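Local coordinates for uncharacterized NTF2-like protein (Cytophaga hutchinsonii ATCC 33406, PDB 3F40), which is of unknown function but adopts an NTF2-like, SnoaL-type fold and pairs with a second copy of itself in the crystal, at the interface of chains A and B. Residues are numbered along the deposited sequence; one frame, centred on the assembly and turned at random. Chains: chain A/B, uncharacterized NTF2-like protein.

The interface of chains A and B. Residues chain A 67-69, 72-74, 91; chain B 66-67.
The ring of B:Phe67 stands edge-on to the backbone of strands 60-69 and 72-81 of the other NTF2-like subunit, chain A, and also meets strand 84-95, in a face-to-face pairing of sheets common among SnoaL-like dimers. B:Phe67 has 114 Å² of its surface buried by chain A, far more than any other residue of the patch. The structure alone does not show whether the dimer persists in solution, but the two-fold symmetry, by which A:Phe67 enters chain B likewise, is compatible with one.

Apolar contacts carry most of the packing on the ring. At its base the two phenylalanines meet through their methylene groups, A:Phe67 CB lying 3.4 Å from B:Phe67 CB. Their side chains slant across one another without stacking the rings. In B:Phe67, CG stands beside the backbone N and opposite the carbonyl carbon (chi1 -55°), which directs the ring away from its own strand and toward chain A. One face receives the methylene of A:Cys74, its CB 3.9 Å from B:Phe67 CE1 and displaced toward the rim. From the opposite side of the ring plane, A:Glu69 CB comes to 3.6 Å from B:Phe67 CD2. At the far end, the methyl CD1 of A:Leu91 reaches B:Phe67 CZ at 3.7 Å, and A:Asp72 CB touches the same ring atom.

Polar backbone groups border this packing. The carbonyl oxygen of A:Asp72 lies in the ring plane at its edge, 3.6 Å from B:Phe67 CE2, an orientation that would probably suit the positive rim. With its CG anti to the backbone N (chi1 -173°), A:Glu69 brings that methylene to 3.6 Å from B:Met66 O, the backbone carbonyl of the selenomethionine, a van der Waals contact.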
loop_
_atom_site.group_PDB
_atom_site.type_symbol
_atom_site.label_atom_id
_atom_site.label_comp_id
_atom_site.label_asym_id
_atom_site.label_seq_id
_atom_site.Cartn_x
_atom_site.Cartn_y
_atom_site.Cartn_z
ATOM N N PHE A 67 -5.767 -7.440 -2.112
ATOM C CA PHE A 67 -6.669 -7.324 -0.997
ATOM C C PHE A 67 -7.945 -6.630 -1.418
ATOM O O PHE A 67 -7.937 -5.786 -2.295
ATOM C CB PHE A 67 -6.086 -6.461 0.146
ATOM C CG PHE A 67 -4.766 -6.913 0.645
ATOM C CD1 PHE A 67 -3.596 -6.515 0.052
ATOM C CD2 PHE A 67 -4.693 -7.681 1.803
ATOM C CE1 PHE A 67 -2.377 -6.913 0.559
ATOM C CE2 PHE A 67 -3.469 -8.084 2.313
ATOM C CZ PHE A 67 -2.313 -7.709 1.669
ATOM N N GLU A 68 -9.056 -6.984 -0.776
ATOM C CA GLU A 68 -10.328 -6.258 -0.966
ATOM C C GLU A 68 -11.022 -6.053 0.370
ATOM O O GLU A 68 -11.023 -6.923 1.239
ATOM C CB GLU A 68 -11.344 -6.954 -1.903
ATOM C CG GLU A 68 -12.550 -6.018 -2.263
ATOM C CD GLU A 68 -13.455 -6.557 -3.374
ATOM O OE1 GLU A 68 -13.847 -7.726 -3.321
ATOM O OE2 GLU A 68 -13.770 -5.794 -4.316
ATOM N N GLU A 69 -11.615 -4.876 0.501
ATOM C CA GLU A 69 -12.421 -4.528 1.681
ATOM C C GLU A 69 -13.450 -3.526 1.188
ATOM O O GLU A 69 -13.122 -2.419 0.825
ATOM C CB GLU A 69 -11.541 -3.953 2.783
ATOM C CG GLU A 69 -12.231 -3.721 4.110
ATOM C CD GLU A 69 -12.715 -5.024 4.684
ATOM O OE1 GLU A 69 -11.885 -5.937 4.896
ATOM O OE2 GLU A 69 -13.927 -5.131 4.917
ATOM N N ASP A 72 -12.997 -0.908 -1.815
ATOM C CA ASP A 72 -11.579 -0.707 -2.094
ATOM C C ASP A 72 -10.863 -2.014 -2.347
ATOM O O ASP A 72 -11.101 -3.021 -1.712
ATOM C CB ASP A 72 -10.862 -0.008 -0.948
ATOM C CG ASP A 72 -11.478 1.344 -0.635
ATOM O OD1 ASP A 72 -11.429 2.199 -1.521
ATOM O OD2 ASP A 72 -11.989 1.552 0.479
ATOM N N VAL A 73 -9.930 -1.928 -3.284
ATOM C CA VAL A 73 -8.985 -2.979 -3.616
ATOM C C VAL A 73 -7.583 -2.427 -3.492
ATOM O O VAL A 73 -7.298 -1.337 -3.966
ATOM C CB VAL A 73 -9.236 -3.552 -5.053
ATOM C CG1 VAL A 73 -8.079 -4.474 -5.498
ATOM C CG2 VAL A 73 -10.581 -4.258 -5.096
ATOM N N CYS A 74 -6.710 -3.157 -2.813
ATOM C CA CYS A 74 -5.308 -2.759 -2.735
ATOM C C CYS A 74 -4.399 -3.830 -3.311
ATOM O O CYS A 74 -4.411 -4.978 -2.877
ATOM C CB CYS A 74 -4.904 -2.432 -1.290
ATOM S SG CYS A 74 -3.375 -1.455 -1.201
ATOM N N LEU A 91 -3.990 1.593 -4.356
ATOM C CA LEU A 91 -5.298 1.583 -3.716
ATOM C C LEU A 91 -6.344 2.082 -4.714
ATOM O O LEU A 91 -6.330 3.238 -5.134
ATOM C CB LEU A 91 -5.268 2.487 -2.496
ATOM C CG LEU A 91 -6.570 2.674 -1.750
ATOM C CD1 LEU A 91 -7.049 1.376 -1.104
ATOM C CD2 LEU A 91 -6.390 3.786 -0.700
HETATM N N MSE B 66 -8.065 -0.813 6.470
HETATM C CA MSE B 66 -7.376 -2.036 6.818
HETATM C C MSE B 66 -7.889 -3.150 5.942
HETATM O O MSE B 66 -9.114 -3.318 5.766
HETATM C CB MSE B 66 -7.627 -2.353 8.278
HETATM C CG MSE B 66 -7.022 -3.648 8.742
HETATM SE SE MSE B 66 -7.180 -3.780 10.618
HETATM C CE MSE B 66 -5.809 -4.975 10.860
ATOM N N PHE B 67 -6.948 -3.917 5.427
ATOM C CA PHE B 67 -7.213 -5.076 4.616
ATOM C C PHE B 67 -6.523 -6.292 5.190
ATOM O O PHE B 67 -5.469 -6.188 5.791
ATOM C CB PHE B 67 -6.664 -4.928 3.179
ATOM C CG PHE B 67 -7.142 -3.724 2.460
ATOM C CD1 PHE B 67 -6.511 -2.513 2.583
ATOM C CD2 PHE B 67 -8.196 -3.832 1.557
ATOM C CE1 PHE B 67 -6.946 -1.414 1.872
ATOM C CE2 PHE B 67 -8.636 -2.728 0.843
ATOM C CZ PHE B 67 -8.014 -1.515 1.024
#